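PDB 4TXD: Csc2 from Thermofilum pendens, which probably binds CRISPR RNA as the Cas7-family subunit of a type I-D CRISPR interference complex and binds a zinc ion. Local coordinates for residues T74-T79 against S231-E236. Numbering follows the deposited sequence.
Sequences TINMTT and SEVHVE
The side-chain amide of Asn76 reaches across to the chain at Ser231, where its ND2 gives a hydrogen bond to the carbonyl oxygen of Phe230 and also lies 3.3 Å from Ser231 O. The other end of the amide is taken as well, for OD1 accepts a hydrogen bond from NZ of Lys96 in helix 94-115. CG stands anti to the carbonyl carbon (chi1 -68°), which directs the amide to the start of strand 232-235 and leaves CB facing Val233. There the methyl CG2 of Val233 packs against Asn76 CB at 3.7 Å. The same methyl meets Met77 CG at 4.2 Å, a looser touch made by the first part of a methionine chain that bends at chi2 and chi3. No backbone pairing joins the two segments: Asn76 and Val233 have CA atoms 7.0 Å apart. Strand 77-82 is an outer strand of the large antiparallel sheet, and Asn76, just before it, shares backbone hydrogen bonding with Val91, whereas 232-235 edges a small three-stranded sheet and pairs Val233 with Leu67. Val235 on Pro90 is a further link between the sheets. On the face of 232-235 turned from Asn76, His234 NE2 donates to Glu232 OE2 at 2.6 Å, close to the ring plane and onto the anti lone pair; Glu232 OE1 forms a salt bridge with Arg68. The ND2 bond thus ties the chain before strand 77-82 to that leading into 232-235; with both amide ends partnered, the flip of buried Asn76 is fixed, while the apolar packing beside it is slight.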
ATOM      1  N   THR A  74     -18.163   8.610   0.081  1.00 24.74           N
ATOM      2  CA  THR A  74     -16.795   8.725   0.628  1.00 25.17           C
ATOM      3  C   THR A  74     -16.759   9.660   1.839  1.00 25.51           C
ATOM      4  O   THR A  74     -17.531  10.616   1.931  1.00 23.42           O
ATOM      5  CB  THR A  74     -15.769   9.228  -0.414  1.00 27.73           C
ATOM      6  OG1 THR A  74     -16.161  10.509  -0.911  1.00 36.44           O
ATOM      7  CG2 THR A  74     -15.636   8.236  -1.575  1.00 40.28           C
ATOM      8  N   ILE A  75     -15.861   9.389   2.776  1.00 20.93           N
ATOM      9  CA  ILE A  75     -15.885  10.129   4.028  1.00 22.01           C
ATOM     10  C   ILE A  75     -14.505  10.617   4.434  1.00 20.20           C
ATOM     11  O   ILE A  75     -13.494  10.028   4.054  1.00 20.33           O
ATOM     12  CB  ILE A  75     -16.455   9.281   5.186  1.00 21.92           C
ATOM     13  CG1 ILE A  75     -15.547   8.092   5.477  1.00 22.82           C
ATOM     14  CG2 ILE A  75     -17.924   8.833   4.883  1.00 25.21           C
ATOM     15  CD1 ILE A  75     -15.899   7.367   6.760  1.00 25.77           C
ATOM     16  N   ASN A  76     -14.492  11.708   5.193  1.00 18.68           N
ATOM     17  CA  ASN A  76     -13.271  12.272   5.776  1.00 17.99           C
ATOM     18  C   ASN A  76     -13.281  12.270   7.301  1.00 17.87           C
ATOM     19  O   ASN A  76     -12.257  12.523   7.938  1.00 17.06           O
ATOM     20  CB  ASN A  76     -13.072  13.713   5.303  1.00 17.45           C
ATOM     21  CG  ASN A  76     -12.758  13.811   3.816  1.00 25.11           C
ATOM     22  OD1 ASN A  76     -12.068  12.955   3.247  1.00 20.81           O
ATOM     23  ND2 ASN A  76     -13.267  14.864   3.180  1.00 22.15           N
ATOM     24  N   MET A  77     -14.456  12.047   7.881  1.00 18.48           N
ATOM     25  CA  MET A  77     -14.614  12.088   9.331  1.00 17.58           C
ATOM     26  C   MET A  77     -15.401  10.865   9.760  1.00 20.78           C
ATOM     27  O   MET A  77     -16.332  10.440   9.068  1.00 20.39           O
ATOM     28  CB  MET A  77     -15.349  13.358   9.799  1.00 20.45           C
ATOM     29  CG  MET A  77     -14.660  14.657   9.476  1.00 16.72           C
ATOM     30  SD  MET A  77     -13.135  14.903  10.428  1.00 18.97           S
ATOM     31  CE  MET A  77     -13.760  15.395  12.023  1.00 21.77           C
ATOM     32  N   THR A  78     -15.048  10.325  10.917  1.00 18.93           N
ATOM     33  CA  THR A  78     -15.718   9.135  11.407  1.00 19.64           C
ATOM     34  C   THR A  78     -15.691   9.130  12.931  1.00 23.73           C
ATOM     35  O   THR A  78     -14.899   9.828  13.545  1.00 20.51           O
ATOM     36  CB  THR A  78     -15.058   7.850  10.856  1.00 20.73           C
ATOM     37  OG1 THR A  78     -15.919   6.734  11.096  1.00 24.68           O
ATOM     38  CG2 THR A  78     -13.682   7.598  11.522  1.00 19.75           C
ATOM     39  N   THR A  79     -16.559   8.337  13.546  1.00 21.79           N
ATOM     40  CA  THR A  79     -16.678   8.353  15.003  1.00 22.66           C
ATOM     41  C   THR A  79     -15.869   7.269  15.702  1.00 22.11           C
ATOM     42  O   THR A  79     -15.976   6.099  15.368  1.00 26.85           O
ATOM     43  CB  THR A  79     -18.158   8.193  15.431  1.00 35.06           C
ATOM     44  OG1 THR A  79     -18.915   9.275  14.887  1.00 36.26           O
ATOM     45  CG2 THR A  79     -18.298   8.174  16.964  1.00 23.62           C
ATOM     46  N   SER A 231     -16.925  17.752   3.253  1.00 20.10           N
ATOM     47  CA  SER A 231     -16.418  17.545   1.899  1.00 20.36           C
ATOM     48  C   SER A 231     -14.920  17.904   1.821  1.00 19.27           C
ATOM     49  O   SER A 231     -14.154  17.297   1.076  1.00 20.29           O
ATOM     50  CB  SER A 231     -17.215  18.386   0.906  1.00 20.85           C
ATOM     51  OG  SER A 231     -17.245  19.734   1.347  1.00 21.92           O
ATOM     52  N   GLU A 232     -14.510  18.869   2.617  1.00 17.97           N
ATOM     53  CA  GLU A 232     -13.116  19.236   2.747  1.00 21.42           C
ATOM     54  C   GLU A 232     -12.735  19.441   4.219  1.00 20.48           C
ATOM     55  O   GLU A 232     -13.433  20.043   4.938  1.00 23.01           O
ATOM     56  CB  GLU A 232     -12.771  20.471   1.920  1.00 18.38           C
ATOM     57  CG  GLU A 232     -11.356  20.917   2.102  1.00 24.63           C
ATOM     58  CD  GLU A 232     -10.854  21.878   1.036  1.00 47.26           C
ATOM     59  OE1 GLU A 232     -11.322  21.861  -0.083  1.00 37.04           O
ATOM     60  OE2 GLU A 232      -9.965  22.651   1.344  1.00 41.92           O
ATOM     61  N   VAL A 233     -11.622  18.870   4.609  1.00 18.83           N
ATOM     62  CA  VAL A 233     -11.151  18.922   5.962  1.00 19.01           C
ATOM     63  C   VAL A 233      -9.685  19.290   6.014  1.00 16.21           C
ATOM     64  O   VAL A 233      -8.918  18.750   5.319  1.00 19.40           O
ATOM     65  CB  VAL A 233     -11.331  17.573   6.661  1.00 18.47           C
ATOM     66  CG1 VAL A 233     -10.783  17.617   8.052  1.00 20.20           C
ATOM     67  CG2 VAL A 233     -12.779  17.174   6.690  1.00 18.52           C
ATOM     68  N   HIS A 234      -9.344  20.209   6.889  1.00 17.55           N
ATOM     69  CA  HIS A 234      -7.968  20.587   7.075  1.00 20.40           C
ATOM     70  C   HIS A 234      -7.461  20.060   8.392  1.00 21.10           C
ATOM     71  O   HIS A 234      -7.830  20.544   9.408  1.00 20.09           O
ATOM     72  CB  HIS A 234      -7.802  22.094   7.009  1.00 20.39           C
ATOM     73  CG  HIS A 234      -8.202  22.679   5.701  1.00 27.79           C
ATOM     74  ND1 HIS A 234      -8.310  24.027   5.481  1.00 30.07           N
ATOM     75  CD2 HIS A 234      -8.525  22.087   4.541  1.00 27.04           C
ATOM     76  CE1 HIS A 234      -8.675  24.235   4.237  1.00 36.74           C
ATOM     77  NE2 HIS A 234      -8.811  23.074   3.646  1.00 27.91           N
ATOM     78  N   VAL A 235      -6.635  19.039   8.318  1.00 19.62           N
ATOM     79  CA  VAL A 235      -6.098  18.368   9.498  1.00 18.74           C
ATOM     80  C   VAL A 235      -4.834  19.103   9.977  1.00 22.36           C
ATOM     81  O   VAL A 235      -3.952  19.422   9.173  1.00 20.45           O
ATOM     82  CB  VAL A 235      -5.772  16.898   9.187  1.00 20.23           C
ATOM     83  CG1 VAL A 235      -5.287  16.172  10.431  1.00 20.22           C
ATOM     84  CG2 VAL A 235      -7.010  16.200   8.594  1.00 17.86           C
ATOM     85  N   GLU A 236      -4.757  19.384  11.274  1.00 18.63           N
ATOM     86  CA  GLU A 236      -3.688  20.248  11.798  1.00 18.64           C
ATOM     87  C   GLU A 236      -2.360  19.514  11.919  1.00 24.64           C
ATOM     88  O   GLU A 236      -2.335  18.323  12.151  1.00 21.15           O
ATOM     89  CB  GLU A 236      -4.106  20.839  13.154  1.00 21.39           C
ATOM     90  CG  GLU A 236      -5.200  21.881  12.986  1.00 22.07           C
ATOM     91  CD  GLU A 236      -5.808  22.336  14.276  1.00 30.23           C
ATOM     92  OE1 GLU A 236      -5.537  21.711  15.322  1.00 34.59           O
ATOM     93  OE2 GLU A 236      -6.551  23.335  14.233  1.00 32.84           O
TER